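Local coordinates for putative exported protein (Burkholderia pseudomallei, PDB 4JGB) that is of unknown function but probably binds NAD(P)(H) in a Rossmann-type fold and may act as an oxidoreductase, at residues A9-T14 against S71-K76; S81-V86 against L134-A139; D148-F153 against R203-A208. All blocks are in the same frame, centred on the assembly; numbering follows the deposited sequence.

Interaction 1: A9-T14 against S71-K76; sequences ALFGAT and SAYGPK. With SO4 (sulfate ion), chain D; EDO (1,2-ethanediol), chain C; SO4 (sulfate ion), chain E.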
ATOM      1  N   ALA A   9       2.045  12.317   0.123  1.00 14.07           N
ATOM      2  CA  ALA A   9       1.985  12.212   1.584  1.00 14.48           C
ATOM      3  C   ALA A   9       1.904  10.734   1.920  1.00 13.99           C
ATOM      4  O   ALA A   9       1.175   9.983   1.285  1.00 13.31           O
ATOM      5  CB  ALA A   9       0.778  12.948   2.148  1.00 15.09           C
ATOM      6  N   LEU A  10       2.658  10.318   2.926  1.00 14.55           N
ATOM      7  CA  LEU A  10       2.873   8.888   3.148  1.00 14.23           C
ATOM      8  C   LEU A  10       2.784   8.602   4.638  1.00 15.06           C
ATOM      9  O   LEU A  10       3.537   9.216   5.404  1.00 15.90           O
ATOM     10  CB  LEU A  10       4.269   8.511   2.591  1.00 14.53           C
ATOM     11  CG  LEU A  10       4.674   7.037   2.819  1.00 14.97           C
ATOM     12  CD1 LEU A  10       3.781   6.137   1.972  1.00 14.48           C
ATOM     13  CD2 LEU A  10       6.153   6.780   2.521  1.00 15.08           C
ATOM     14  N   PHE A  11       1.836   7.740   5.049  1.00 15.35           N
ATOM     15  CA  PHE A  11       1.773   7.179   6.407  1.00 16.26           C
ATOM     16  C   PHE A  11       2.618   5.894   6.481  1.00 16.51           C
ATOM     17  O   PHE A  11       2.743   5.185   5.494  1.00 16.09           O
ATOM     18  CB  PHE A  11       0.312   6.878   6.821  1.00 16.70           C
ATOM     19  CG  PHE A  11      -0.518   8.113   7.065  1.00 17.12           C
ATOM     20  CD1 PHE A  11      -0.588   8.694   8.342  1.00 18.01           C
ATOM     21  CD2 PHE A  11      -1.202   8.723   6.015  1.00 17.22           C
ATOM     22  CE1 PHE A  11      -1.332   9.863   8.558  1.00 18.85           C
ATOM     23  CE2 PHE A  11      -1.966   9.880   6.220  1.00 17.76           C
ATOM     24  CZ  PHE A  11      -2.026  10.455   7.496  1.00 18.49           C
ATOM     25  N   GLY A  12       3.208   5.617   7.640  1.00 17.05           N
ATOM     26  CA  GLY A  12       4.002   4.406   7.821  1.00 17.46           C
ATOM     27  C   GLY A  12       5.401   4.483   7.241  1.00 16.88           C
ATOM     28  O   GLY A  12       6.032   3.443   7.016  1.00 17.33           O
ATOM     29  N   ALA A  13       5.893   5.699   6.993  1.00 16.59           N
ATOM     30  CA  ALA A  13       7.196   5.905   6.327  1.00 16.26           C
ATOM     31  C   ALA A  13       8.476   5.360   7.025  1.00 17.51           C
ATOM     32  O   ALA A  13       9.536   5.261   6.357  1.00 17.17           O
ATOM     33  CB  ALA A  13       7.388   7.371   5.903  1.00 15.90           C
ATOM     34  N   THR A  14       8.413   4.996   8.312  1.00 18.11           N
ATOM     35  CA  THR A  14       9.615   4.507   8.992  1.00 19.68           C
ATOM     36  C   THR A  14       9.678   2.996   8.942  1.00 20.53           C
ATOM     37  O   THR A  14      10.647   2.405   9.429  1.00 21.78           O
ATOM     38  CB  THR A  14       9.711   4.885  10.487  1.00 21.13           C
ATOM     39  OG1 THR A  14       8.627   4.285  11.207  1.00 22.49           O
ATOM     40  CG2 THR A  14       9.666   6.352  10.693  1.00 21.29           C
ATOM     41  N   SER A  71      -0.592   4.859   2.108  1.00 16.84           N
ATOM     42  CA  SER A  71      -0.410   4.242   3.412  1.00 19.14           C
ATOM     43  C   SER A  71       0.483   2.996   3.266  1.00 19.76           C
ATOM     44  O   SER A  71       0.173   2.088   2.485  1.00 20.90           O
ATOM     45  CB  SER A  71      -1.780   3.916   4.035  1.00 20.26           C
ATOM     46  OG  SER A  71      -1.681   2.922   5.046  1.00 23.36           O
ATOM     47  N   ALA A  72       1.565   2.957   4.036  1.00 20.56           N
ATOM     48  CA  ALA A  72       2.635   1.967   3.855  1.00 21.76           C
ATOM     49  C   ALA A  72       2.907   1.119   5.081  1.00 23.64           C
ATOM     50  O   ALA A  72       3.971   0.509   5.197  1.00 24.86           O
ATOM     51  CB  ALA A  72       3.919   2.662   3.434  1.00 21.85           C
ATOM     52  N   TYR A  73       1.963   1.098   6.008  1.00 24.23           N
ATOM     53  CA  TYR A  73       2.007   0.122   7.090  1.00 26.06           C
ATOM     54  C   TYR A  73       2.214  -1.272   6.537  1.00 25.32           C
ATOM     55  O   TYR A  73       1.449  -1.728   5.695  1.00 24.50           O
ATOM     56  CB  TYR A  73       0.723   0.177   7.905  1.00 26.46           C
ATOM     57  CG  TYR A  73       0.524   1.519   8.523  1.00 26.77           C
ATOM     58  CD1 TYR A  73       1.368   1.972   9.548  1.00 27.82           C
ATOM     59  CD2 TYR A  73      -0.489   2.355   8.079  1.00 26.92           C
ATOM     60  CE1 TYR A  73       1.191   3.230  10.116  1.00 27.71           C
ATOM     61  CE2 TYR A  73      -0.672   3.607   8.639  1.00 27.65           C
ATOM     62  CZ  TYR A  73       0.162   4.030   9.663  1.00 27.43           C
ATOM     63  OH  TYR A  73      -0.054   5.270  10.210  1.00 29.55           O
ATOM     64  N   GLY A  74       3.276  -1.922   6.992  1.00 26.53           N
ATOM     65  CA  GLY A  74       3.590  -3.289   6.566  1.00 28.32           C
ATOM     66  C   GLY A  74       3.318  -4.274   7.692  1.00 30.18           C
ATOM     67  O   GLY A  74       2.594  -3.941   8.633  1.00 29.93           O
ATOM     68  N   PRO A  75       3.900  -5.495   7.603  1.00 32.39           N
ATOM     69  CA  PRO A  75       3.627  -6.586   8.564  1.00 34.56           C
ATOM     70  C   PRO A  75       3.946  -6.275  10.037  1.00 36.53           C
ATOM     71  O   PRO A  75       3.247  -6.777  10.927  1.00 38.00           O
ATOM     72  CB  PRO A  75       4.496  -7.750   8.043  1.00 35.19           C
ATOM     73  CG  PRO A  75       5.491  -7.123   7.118  1.00 34.47           C
ATOM     74  CD  PRO A  75       4.780  -5.944   6.508  1.00 31.47           C
ATOM     75  N   LYS A  76       4.973  -5.462  10.306  1.00 37.04           N
ATOM     76  CA  LYS A  76       5.298  -5.121  11.705  1.00 39.35           C
ATOM     77  C   LYS A  76       4.455  -3.950  12.236  1.00 38.94           C
ATOM     78  O   LYS A  76       4.208  -3.854  13.436  1.00 42.54           O
ATOM     79  CB  LYS A  76       6.797  -4.848  11.890  1.00 39.39           C
TER
HETATM   80  S   SO4 D 302       6.738  -2.759   8.184  1.00 29.00           S
HETATM   81  O1  SO4 D 302       6.823  -2.491   6.710  1.00 23.02           O
HETATM   82  O2  SO4 D 302       7.939  -2.297   8.942  1.00 24.81           O
HETATM   83  O3  SO4 D 302       5.526  -2.102   8.778  1.00 26.47           O
HETATM   84  O4  SO4 D 302       6.571  -4.224   8.398  1.00 30.45           O
HETATM   85  C1  EDO C 301       5.988   5.057  11.839  1.00 35.81           C
HETATM   86  O1  EDO C 301       6.199   4.841  10.426  1.00 31.74           O
HETATM   87  C2  EDO C 301       5.966   6.556  12.094  1.00 34.50           C
HETATM   88  O2  EDO C 301       5.993   7.150  10.796  1.00 31.92           O
HETATM   89  S   SO4 E 303       1.677   6.823  13.424  1.00 46.76           S
HETATM   90  O1  SO4 E 303       1.505   8.247  13.796  1.00 49.35           O
HETATM   91  O2  SO4 E 303       1.435   6.573  11.986  1.00 49.54           O
HETATM   92  O3  SO4 E 303       3.064   6.424  13.756  1.00 54.97           O
HETATM   93  O4  SO4 E 303       0.708   6.017  14.196  1.00 54.60           O
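The aromatic ring of Tyr73 lies with one face against the backbone where strand 7-11 ends. Gly12 CA sits over that face in a CH-pi contact, 4.2 Å from the ring centroid and 26° off the normal, with Phe11 C over the same face. In Tyr73, chi1 (-61°) sets CG beside the backbone N. Its side chain and that of Phe11 lie side by side, pointing the same way; Phe11 CB packs 3.9 Å from Tyr73 CE2. Gly12 has a positive phi of 79°, which glycine adopts easily, and its backbone comes close to Ala72 and Tyr73. The main chains are joined by a hydrogen bond from Ala72 N to Phe11 O (2.9 Å), the donor lying above the carbonyl plane, just past the parallel bridge of Phe11 with Ser71. Ala72 CB meets Leu10 CD1 at 3.8 Å on the face covered by helix 16-27, whereas Phe11 and Ser71 face helix 83-97.

Two sulfates and a 1,2-ethanediol, probably from the crystallisation liquor, bind the polar groups here. Tyr73 OH donates to O2 of one sulfate (2.7 Å), which approaches in the plane of the ring and is also held by Arg37 N. Gly74 N and Lys76 N grip a second sulfate through O3 and O4, Lys76 N at 2.8 Å from O4; Met16 N and Ile17 N, at the start of helix 16-27, also bind it. Thr14 N donates to O1 of the diol at 3.1 Å. Backbone N-H groups at a helix start, on a glycine-rich turn after the first strand, form the usual phosphate-binding site of a Rossmann fold. The chemistry is consistent with an NAD(P) pocket in which sulfates occupy anion sites that cofactor phosphates might use.

Interaction 2: S81-V86 against L134-A139; sequences SKVVAV and LAHRDA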
ATOM      1  N   SER A  81      -7.073  -5.460  13.717  1.00 24.51           N
ATOM      2  CA  SER A  81      -8.269  -4.703  14.112  1.00 24.69           C
ATOM      3  C   SER A  81      -8.287  -3.255  13.620  1.00 23.81           C
ATOM      4  O   SER A  81      -9.277  -2.562  13.825  1.00 25.11           O
ATOM      5  CB  SER A  81      -8.465  -4.743  15.630  1.00 25.80           C
ATOM      6  OG  SER A  81      -7.314  -4.248  16.268  1.00 26.15           O
ATOM      7  N   LYS A  82      -7.211  -2.795  12.982  1.00 21.98           N
ATOM      8  CA  LYS A  82      -7.131  -1.417  12.501  1.00 21.43           C
ATOM      9  C   LYS A  82      -7.096  -1.260  10.976  1.00 19.42           C
ATOM     10  O   LYS A  82      -7.311  -0.160  10.470  1.00 18.80           O
ATOM     11  CB  LYS A  82      -5.915  -0.718  13.107  1.00 22.64           C
ATOM     12  CG  LYS A  82      -6.061  -0.465  14.597  1.00 26.24           C
ATOM     13  CD  LYS A  82      -4.867   0.300  15.144  1.00 26.98           C
ATOM     14  CE  LYS A  82      -5.115   0.620  16.601  1.00 28.80           C
ATOM     15  NZ  LYS A  82      -5.473  -0.636  17.314  1.00 30.59           N
ATOM     16  N   VAL A  83      -6.802  -2.348  10.262  1.00 18.11           N
ATOM     17  CA  VAL A  83      -6.606  -2.303   8.799  1.00 16.30           C
ATOM     18  C   VAL A  83      -7.805  -1.647   8.058  1.00 16.02           C
ATOM     19  O   VAL A  83      -7.612  -0.722   7.249  1.00 15.40           O
ATOM     20  CB  VAL A  83      -6.179  -3.683   8.260  1.00 16.11           C
ATOM     21  CG1 VAL A  83      -6.431  -3.809   6.764  1.00 15.85           C
ATOM     22  CG2 VAL A  83      -4.693  -3.944   8.588  1.00 16.10           C
ATOM     23  N   VAL A  84      -9.026  -2.091   8.334  1.00 15.95           N
ATOM     24  CA  VAL A  84     -10.228  -1.436   7.737  1.00 16.27           C
ATOM     25  C   VAL A  84     -10.365   0.068   8.090  1.00 16.78           C
ATOM     26  O   VAL A  84     -10.619   0.904   7.199  1.00 16.10           O
ATOM     27  CB  VAL A  84     -11.536  -2.203   8.089  1.00 17.09           C
ATOM     28  CG1 VAL A  84     -12.785  -1.418   7.657  1.00 17.27           C
ATOM     29  CG2 VAL A  84     -11.509  -3.567   7.413  1.00 16.97           C
ATOM     30  N   ALA A  85     -10.219   0.410   9.382  1.00 17.69           N
ATOM     31  CA  ALA A  85     -10.346   1.805   9.820  1.00 18.52           C
ATOM     32  C   ALA A  85      -9.321   2.706   9.107  1.00 18.32           C
ATOM     33  O   ALA A  85      -9.652   3.816   8.710  1.00 18.20           O
ATOM     34  CB  ALA A  85     -10.191   1.918  11.323  1.00 19.48           C
ATOM     35  N   VAL A  86      -8.091   2.213   8.927  1.00 17.59           N
ATOM     36  CA  VAL A  86      -7.083   2.963   8.179  1.00 17.56           C
ATOM     37  C   VAL A  86      -7.575   3.279   6.763  1.00 16.82           C
ATOM     38  O   VAL A  86      -7.618   4.434   6.382  1.00 16.94           O
ATOM     39  CB  VAL A  86      -5.716   2.241   8.094  1.00 17.31           C
ATOM     40  CG1 VAL A  86      -4.795   2.990   7.135  1.00 16.75           C
ATOM     41  CG2 VAL A  86      -5.050   2.172   9.465  1.00 18.16           C
ATOM     42  N   LEU A 134      -7.551 -11.629   6.496  1.00 18.61           N
ATOM     43  CA  LEU A 134      -8.988 -11.368   6.551  1.00 19.31           C
ATOM     44  C   LEU A 134      -9.286  -9.872   6.665  1.00 18.55           C
ATOM     45  O   LEU A 134     -10.185  -9.390   6.008  1.00 18.37           O
ATOM     46  CB  LEU A 134      -9.667 -12.089   7.750  1.00 20.41           C
ATOM     47  CG  LEU A 134      -9.600 -13.614   7.786  1.00 21.79           C
ATOM     48  CD1 LEU A 134     -10.264 -14.200   9.037  1.00 23.48           C
ATOM     49  CD2 LEU A 134     -10.191 -14.183   6.515  1.00 22.61           C
ATOM     50  N   ALA A 135      -8.588  -9.181   7.559  1.00 17.93           N
ATOM     51  CA  ALA A 135      -8.698  -7.714   7.671  1.00 18.31           C
ATOM     52  C   ALA A 135      -8.369  -7.025   6.327  1.00 17.87           C
ATOM     53  O   ALA A 135      -9.094  -6.107   5.908  1.00 18.12           O
ATOM     54  CB  ALA A 135      -7.783  -7.202   8.768  1.00 18.02           C
ATOM     55  N   HIS A 136      -7.312  -7.472   5.626  1.00 16.64           N
ATOM     56  CA  HIS A 136      -7.057  -6.893   4.295  1.00 16.77           C
ATOM     57  C   HIS A 136      -8.215  -7.150   3.339  1.00 17.24           C
ATOM     58  O   HIS A 136      -8.598  -6.245   2.583  1.00 16.89           O
ATOM     59  CB  HIS A 136      -5.742  -7.386   3.672  1.00 16.04           C
ATOM     60  CG  HIS A 136      -4.543  -6.818   4.336  1.00 16.23           C
ATOM     61  ND1 HIS A 136      -4.269  -5.465   4.327  1.00 16.88           N
ATOM     62  CD2 HIS A 136      -3.574  -7.397   5.071  1.00 16.61           C
ATOM     63  CE1 HIS A 136      -3.160  -5.241   5.008  1.00 16.86           C
ATOM     64  NE2 HIS A 136      -2.716  -6.401   5.464  1.00 17.34           N
ATOM     65  N   ARG A 137      -8.769  -8.366   3.389  1.00 17.24           N
ATOM     66  CA  ARG A 137      -9.913  -8.711   2.554  1.00 17.95           C
ATOM     67  C   ARG A 137     -11.061  -7.737   2.724  1.00 18.75           C
ATOM     68  O   ARG A 137     -11.638  -7.312   1.732  1.00 18.89           O
ATOM     69  CB  ARG A 137     -10.423 -10.119   2.832  1.00 18.71           C
ATOM     70  CG  ARG A 137     -11.819 -10.373   2.249  1.00 19.47           C
ATOM     71  CD  ARG A 137     -12.359 -11.738   2.667  1.00 19.97           C
ATOM     72  NE  ARG A 137     -11.612 -12.821   2.021  1.00 18.66           N
ATOM     73  CZ  ARG A 137     -11.694 -14.104   2.369  1.00 18.73           C
ATOM     74  NH1 ARG A 137     -12.487 -14.478   3.368  1.00 19.18           N
ATOM     75  NH2 ARG A 137     -10.958 -15.009   1.731  1.00 18.26           N
ATOM     76  N   ASP A 138     -11.379  -7.399   3.977  1.00 18.92           N
ATOM     77  CA  ASP A 138     -12.439  -6.422   4.280  1.00 20.06           C
ATOM     78  C   ASP A 138     -12.088  -4.985   3.878  1.00 18.81           C
ATOM     79  O   ASP A 138     -12.942  -4.252   3.411  1.00 19.65           O
ATOM     80  CB  ASP A 138     -12.778  -6.461   5.766  1.00 21.17           C
ATOM     81  CG  ASP A 138     -13.364  -7.801   6.208  1.00 23.68           C
ATOM     82  OD1 ASP A 138     -13.751  -8.637   5.330  1.00 23.66           O
ATOM     83  OD2 ASP A 138     -13.417  -8.005   7.445  1.00 23.82           O
ATOM     84  N   ALA A 139     -10.837  -4.582   4.090  1.00 18.75           N
ATOM     85  CA  ALA A 139     -10.329  -3.300   3.596  1.00 18.03           C
ATOM     86  C   ALA A 139     -10.552  -3.204   2.082  1.00 18.07           C
ATOM     87  O   ALA A 139     -11.134  -2.234   1.592  1.00 17.83           O
ATOM     88  CB  ALA A 139      -8.856  -3.131   3.938  1.00 17.71           C
TER
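Ala135 meets Val83 with its methyl group, CB to CB at 3.9 Å, while its carbonyl oxygen faces the methyls of both valines and lies 3.6 Å from Val83 CG1. That oxygen is engaged within its own helix, accepting from Ala139 N. At His136 the CB bond points away from the other segment, and chi1 (-72°) puts CG beside the backbone N. The end of the side chain still comes nearer, ND1 lying 3.7 Å from Val83 CG1, and the two side chains cross at about a right angle. His136 NE2 has a weak hydrogen bond to Glu78 OE1. Asp138 contributes only its CB, 3.6 Å from Val84 CG2, at the exposed margin. Ala139 closes the series; Val84 CG2 rests 3.5 Å from Ala139 N, and Ala139 CB packs 3.8 Å from Val83 CG1. Two small alanines one helical turn apart thus let the first turn of helix 83-97 approach closely, the CA atoms of Val84 and Ala139 being 4.5 Å apart. The contact is apolar packing between two helices, neighbours on one face of the central sheet, helix 83-97 against strands 7-11 and 68-71, helix 130-143 against strands 150-155 and 207-212.

Interaction 3: D148-F153 against R203-A208; sequences DLDWTF and RFIRQA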
ATOM      1  N   ASP A 148     -15.427   7.005  -6.543  1.00 21.59           N
ATOM      2  CA  ASP A 148     -15.152   8.394  -6.835  1.00 21.93           C
ATOM      3  C   ASP A 148     -13.681   8.804  -6.568  1.00 21.05           C
ATOM      4  O   ASP A 148     -13.308   9.956  -6.787  1.00 23.30           O
ATOM      5  CB  ASP A 148     -16.113   9.260  -6.020  1.00 23.12           C
ATOM      6  CG  ASP A 148     -15.910   9.091  -4.524  1.00 22.74           C
ATOM      7  OD1 ASP A 148     -16.188   8.003  -3.970  1.00 23.18           O
ATOM      8  OD2 ASP A 148     -15.433  10.033  -3.907  1.00 22.48           O
ATOM      9  N   LEU A 149     -12.866   7.897  -6.039  1.00 19.02           N
ATOM     10  CA  LEU A 149     -11.430   8.159  -5.878  1.00 17.84           C
ATOM     11  C   LEU A 149     -10.641   7.197  -6.777  1.00 16.75           C
ATOM     12  O   LEU A 149     -11.127   6.098  -7.066  1.00 15.96           O
ATOM     13  CB  LEU A 149     -11.003   7.920  -4.415  1.00 17.83           C
ATOM     14  CG  LEU A 149     -11.581   8.697  -3.229  1.00 18.11           C
ATOM     15  CD1 LEU A 149     -10.942   8.208  -1.929  1.00 17.59           C
ATOM     16  CD2 LEU A 149     -11.319  10.175  -3.403  1.00 18.86           C
ATOM     17  N   ASP A 150      -9.425   7.605  -7.182  1.00 15.88           N
ATOM     18  CA  ASP A 150      -8.454   6.711  -7.870  1.00 15.01           C
ATOM     19  C   ASP A 150      -7.582   5.951  -6.878  1.00 13.95           C
ATOM     20  O   ASP A 150      -6.421   6.280  -6.648  1.00 12.72           O
ATOM     21  CB  ASP A 150      -7.553   7.484  -8.826  1.00 15.69           C
ATOM     22  CG  ASP A 150      -8.327   8.165  -9.933  1.00 17.32           C
ATOM     23  OD1 ASP A 150      -9.462   7.721 -10.244  1.00 17.49           O
ATOM     24  OD2 ASP A 150      -7.799   9.156 -10.479  1.00 18.32           O
ATOM     25  N   TRP A 151      -8.165   4.921  -6.288  1.00 14.09           N
ATOM     26  CA  TRP A 151      -7.470   4.148  -5.309  1.00 13.52           C
ATOM     27  C   TRP A 151      -6.854   2.920  -5.949  1.00 13.25           C
ATOM     28  O   TRP A 151      -7.298   2.460  -7.011  1.00 13.63           O
ATOM     29  CB  TRP A 151      -8.399   3.816  -4.114  1.00 13.78           C
ATOM     30  CG  TRP A 151      -9.617   2.997  -4.487  1.00 14.01           C
ATOM     31  CD1 TRP A 151     -10.907   3.456  -4.702  1.00 14.81           C
ATOM     32  CD2 TRP A 151      -9.665   1.576  -4.674  1.00 13.72           C
ATOM     33  NE1 TRP A 151     -11.743   2.405  -4.997  1.00 14.85           N
ATOM     34  CE2 TRP A 151     -11.010   1.240  -4.993  1.00 14.59           C
ATOM     35  CE3 TRP A 151      -8.706   0.557  -4.604  1.00 13.07           C
ATOM     36  CZ2 TRP A 151     -11.418  -0.087  -5.264  1.00 14.48           C
ATOM     37  CZ3 TRP A 151      -9.117  -0.782  -4.861  1.00 13.50           C
ATOM     38  CH2 TRP A 151     -10.454  -1.075  -5.205  1.00 13.89           C
ATOM     39  N   THR A 152      -5.808   2.413  -5.300  1.00 12.85           N
ATOM     40  CA  THR A 152      -5.151   1.168  -5.681  1.00 12.32           C
ATOM     41  C   THR A 152      -4.828   0.397  -4.404  1.00 11.47           C
ATOM     42  O   THR A 152      -4.283   0.960  -3.448  1.00 11.48           O
ATOM     43  CB  THR A 152      -3.846   1.435  -6.475  1.00 12.44           C
ATOM     44  OG1 THR A 152      -4.193   1.879  -7.785  1.00 14.22           O
ATOM     45  CG2 THR A 152      -3.012   0.135  -6.634  1.00 11.64           C
ATOM     46  N   PHE A 153      -5.178  -0.883  -4.374  1.00 11.51           N
ATOM     47  CA  PHE A 153      -4.921  -1.700  -3.203  1.00 11.71           C
ATOM     48  C   PHE A 153      -3.759  -2.588  -3.622  1.00 11.84           C
ATOM     49  O   PHE A 153      -3.956  -3.543  -4.376  1.00 12.46           O
ATOM     50  CB  PHE A 153      -6.186  -2.484  -2.902  1.00 12.50           C
ATOM     51  CG  PHE A 153      -6.087  -3.440  -1.741  1.00 12.82           C
ATOM     52  CD1 PHE A 153      -6.248  -2.993  -0.426  1.00 12.96           C
ATOM     53  CD2 PHE A 153      -5.911  -4.810  -1.969  1.00 13.13           C
ATOM     54  CE1 PHE A 153      -6.199  -3.904   0.631  1.00 13.83           C
ATOM     55  CE2 PHE A 153      -5.845  -5.714  -0.908  1.00 13.47           C
ATOM     56  CZ  PHE A 153      -5.994  -5.260   0.392  1.00 13.48           C
ATOM     57  N   ARG A 203      -1.903   2.178 -13.593  1.00 14.35           N
ATOM     58  CA  ARG A 203      -2.286   0.996 -14.355  1.00 15.27           C
ATOM     59  C   ARG A 203      -3.428   0.220 -13.669  1.00 15.32           C
ATOM     60  O   ARG A 203      -4.138  -0.546 -14.330  1.00 15.40           O
ATOM     61  CB  ARG A 203      -1.089   0.073 -14.628  1.00 15.59           C
ATOM     62  CG  ARG A 203      -0.159   0.530 -15.759  1.00 16.46           C
ATOM     63  CD  ARG A 203       1.122  -0.299 -15.773  1.00 16.27           C
ATOM     64  NE  ARG A 203       0.826  -1.660 -16.189  1.00 16.35           N
ATOM     65  CZ  ARG A 203       1.329  -2.765 -15.653  1.00 16.75           C
ATOM     66  NH1 ARG A 203       2.230  -2.718 -14.648  1.00 16.09           N
ATOM     67  NH2 ARG A 203       0.935  -3.938 -16.144  1.00 17.30           N
ATOM     68  N   PHE A 204      -3.654   0.485 -12.382  1.00 14.65           N
ATOM     69  CA  PHE A 204      -4.529  -0.350 -11.551  1.00 14.45           C
ATOM     70  C   PHE A 204      -5.480   0.523 -10.742  1.00 14.62           C
ATOM     71  O   PHE A 204      -5.544   0.400  -9.521  1.00 13.96           O
ATOM     72  CB  PHE A 204      -3.662  -1.225 -10.606  1.00 13.48           C
ATOM     73  CG  PHE A 204      -2.720  -2.159 -11.333  1.00 13.71           C
ATOM     74  CD1 PHE A 204      -3.216  -3.280 -12.007  1.00 13.95           C
ATOM     75  CD2 PHE A 204      -1.354  -1.929 -11.345  1.00 13.33           C
ATOM     76  CE1 PHE A 204      -2.368  -4.144 -12.698  1.00 14.26           C
ATOM     77  CE2 PHE A 204      -0.500  -2.788 -12.042  1.00 14.07           C
ATOM     78  CZ  PHE A 204      -1.002  -3.902 -12.711  1.00 14.19           C
ATOM     79  N   ILE A 205      -6.175   1.435 -11.432  1.00 15.83           N
ATOM     80  CA  ILE A 205      -7.113   2.380 -10.815  1.00 16.39           C
ATOM     81  C   ILE A 205      -8.358   1.626 -10.393  1.00 16.41           C
ATOM     82  O   ILE A 205      -8.953   0.895 -11.188  1.00 16.80           O
ATOM     83  CB  ILE A 205      -7.489   3.537 -11.786  1.00 17.98           C
ATOM     84  CG1 ILE A 205      -6.230   4.320 -12.206  1.00 18.70           C
ATOM     85  CG2 ILE A 205      -8.555   4.478 -11.190  1.00 17.73           C
ATOM     86  CD1 ILE A 205      -5.501   5.015 -11.078  1.00 18.35           C
ATOM     87  N   ARG A 206      -8.714   1.791  -9.125  1.00 15.73           N
ATOM     88  CA  ARG A 206      -9.799   1.059  -8.486  1.00 16.25           C
ATOM     89  C   ARG A 206      -9.671  -0.460  -8.619  1.00 15.69           C
ATOM     90  O   ARG A 206     -10.655  -1.157  -8.731  1.00 15.73           O
ATOM     91  CB  ARG A 206     -11.170   1.589  -8.946  1.00 17.34           C
ATOM     92  CG  ARG A 206     -11.490   2.949  -8.332  1.00 18.82           C
ATOM     93  CD  ARG A 206     -12.857   3.456  -8.794  1.00 19.77           C
ATOM     94  NE  ARG A 206     -12.832   3.792 -10.219  1.00 20.30           N
ATOM     95  CZ  ARG A 206     -12.302   4.903 -10.723  1.00 21.16           C
ATOM     96  NH1 ARG A 206     -11.712   5.797  -9.925  1.00 20.82           N
ATOM     97  NH2 ARG A 206     -12.325   5.114 -12.039  1.00 21.65           N
ATOM     98  N   GLN A 207      -8.432  -0.956  -8.588  1.00 15.34           N
ATOM     99  CA  GLN A 207      -8.163  -2.382  -8.713  1.00 15.06           C
ATOM    100  C   GLN A 207      -7.169  -2.761  -7.639  1.00 14.43           C
ATOM    101  O   GLN A 207      -6.424  -1.904  -7.125  1.00 13.46           O
ATOM    102  CB  GLN A 207      -7.581  -2.721 -10.109  1.00 15.59           C
ATOM    103  CG  GLN A 207      -8.538  -2.475 -11.279  1.00 17.50           C
ATOM    104  CD  GLN A 207      -7.945  -2.808 -12.657  1.00 18.28           C
ATOM    105  OE1 GLN A 207      -6.744  -2.857 -12.826  1.00 17.50           O
ATOM    106  NE2 GLN A 207      -8.821  -3.030 -13.653  1.00 20.37           N
ATOM    107  N   ALA A 208      -7.175  -4.042  -7.287  1.00 13.81           N
ATOM    108  CA  ALA A 208      -6.046  -4.645  -6.572  1.00 13.03           C
ATOM    109  C   ALA A 208      -4.892  -4.706  -7.553  1.00 12.70           C
ATOM    110  O   ALA A 208      -5.100  -4.718  -8.791  1.00 13.02           O
ATOM    111  CB  ALA A 208      -6.412  -6.052  -6.084  1.00 13.16           C
TER
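Arg206 NH1 forms a salt bridge with Asp150 OD1 (3.0 Å) and also donates to Leu149 O at 2.9 Å, an acceptor lying in the guanidinium plane. A bend at chi3 (-69°), which places NE, helps fold the chain back toward both oxygens. Asp150 OD2 has a second cationic partner in Lys100, so this carboxylate lies between two positive charges, which would favour its ionised form. On the backbone, Arg206 N reaches Trp151 O at 2.6 Å, approaching nearly in line with the C=O, although the N-H...O angle is bent to 137°. Thr152 OG1 donates to Phe204 O (2.7 Å) from above the carbonyl plane, and Arg101 NH1 binds the same hydroxyl. Further along, Phe153 N bonds to Gln207 O (3.2 Å), beside the parallel bridge of Phe153 with Ala208.

Around these bonds, the indole of Trp151 covers the Arg206-Gln207 half of the type II turn from Phe204 to Gln207. Arg206, third in that turn with a positive phi of 54°, presents its CA over the centre of the six-membered ring, 3.7 Å from the centroid, while its CG touches Trp151 NE1. The indole N-H itself bonds to Val146 O. Ile205 CG2 lies over one face of the Arg206 guanidinium, offset toward its rim, and 3.5 Å from Asp150 OD1. Tyr140 and Leu143 of helix 130-143 also touch the Trp151 side chain. Here a tight turn leads strand 207-212 in beside strand 150-155, both running parallel, as in the C-terminal half of a Rossmann-type sheet.

The three contacts are in series along the chain, each closing before the next opens, and occupy different parts of one Rossmann-type domain. Interactions 1 and 3 belong to the same sheet, at neighbouring strands 7-11 and 68-71 and at strands 150-155 and 207-212, with strand 101-105 between the two pairs; their centres are about 18 Å apart. Interaction 2 lies in the helical layer on one face, its centre about 14 Å from interaction 1 and 17 Å from interaction 3. It touches both: Val86 CG1 is 3.8 Å from Ser71 OG, and His136 O is 3.5 Å from Phe153 CZ. The helix pair thus bridges the probable cofactor end and the later strands.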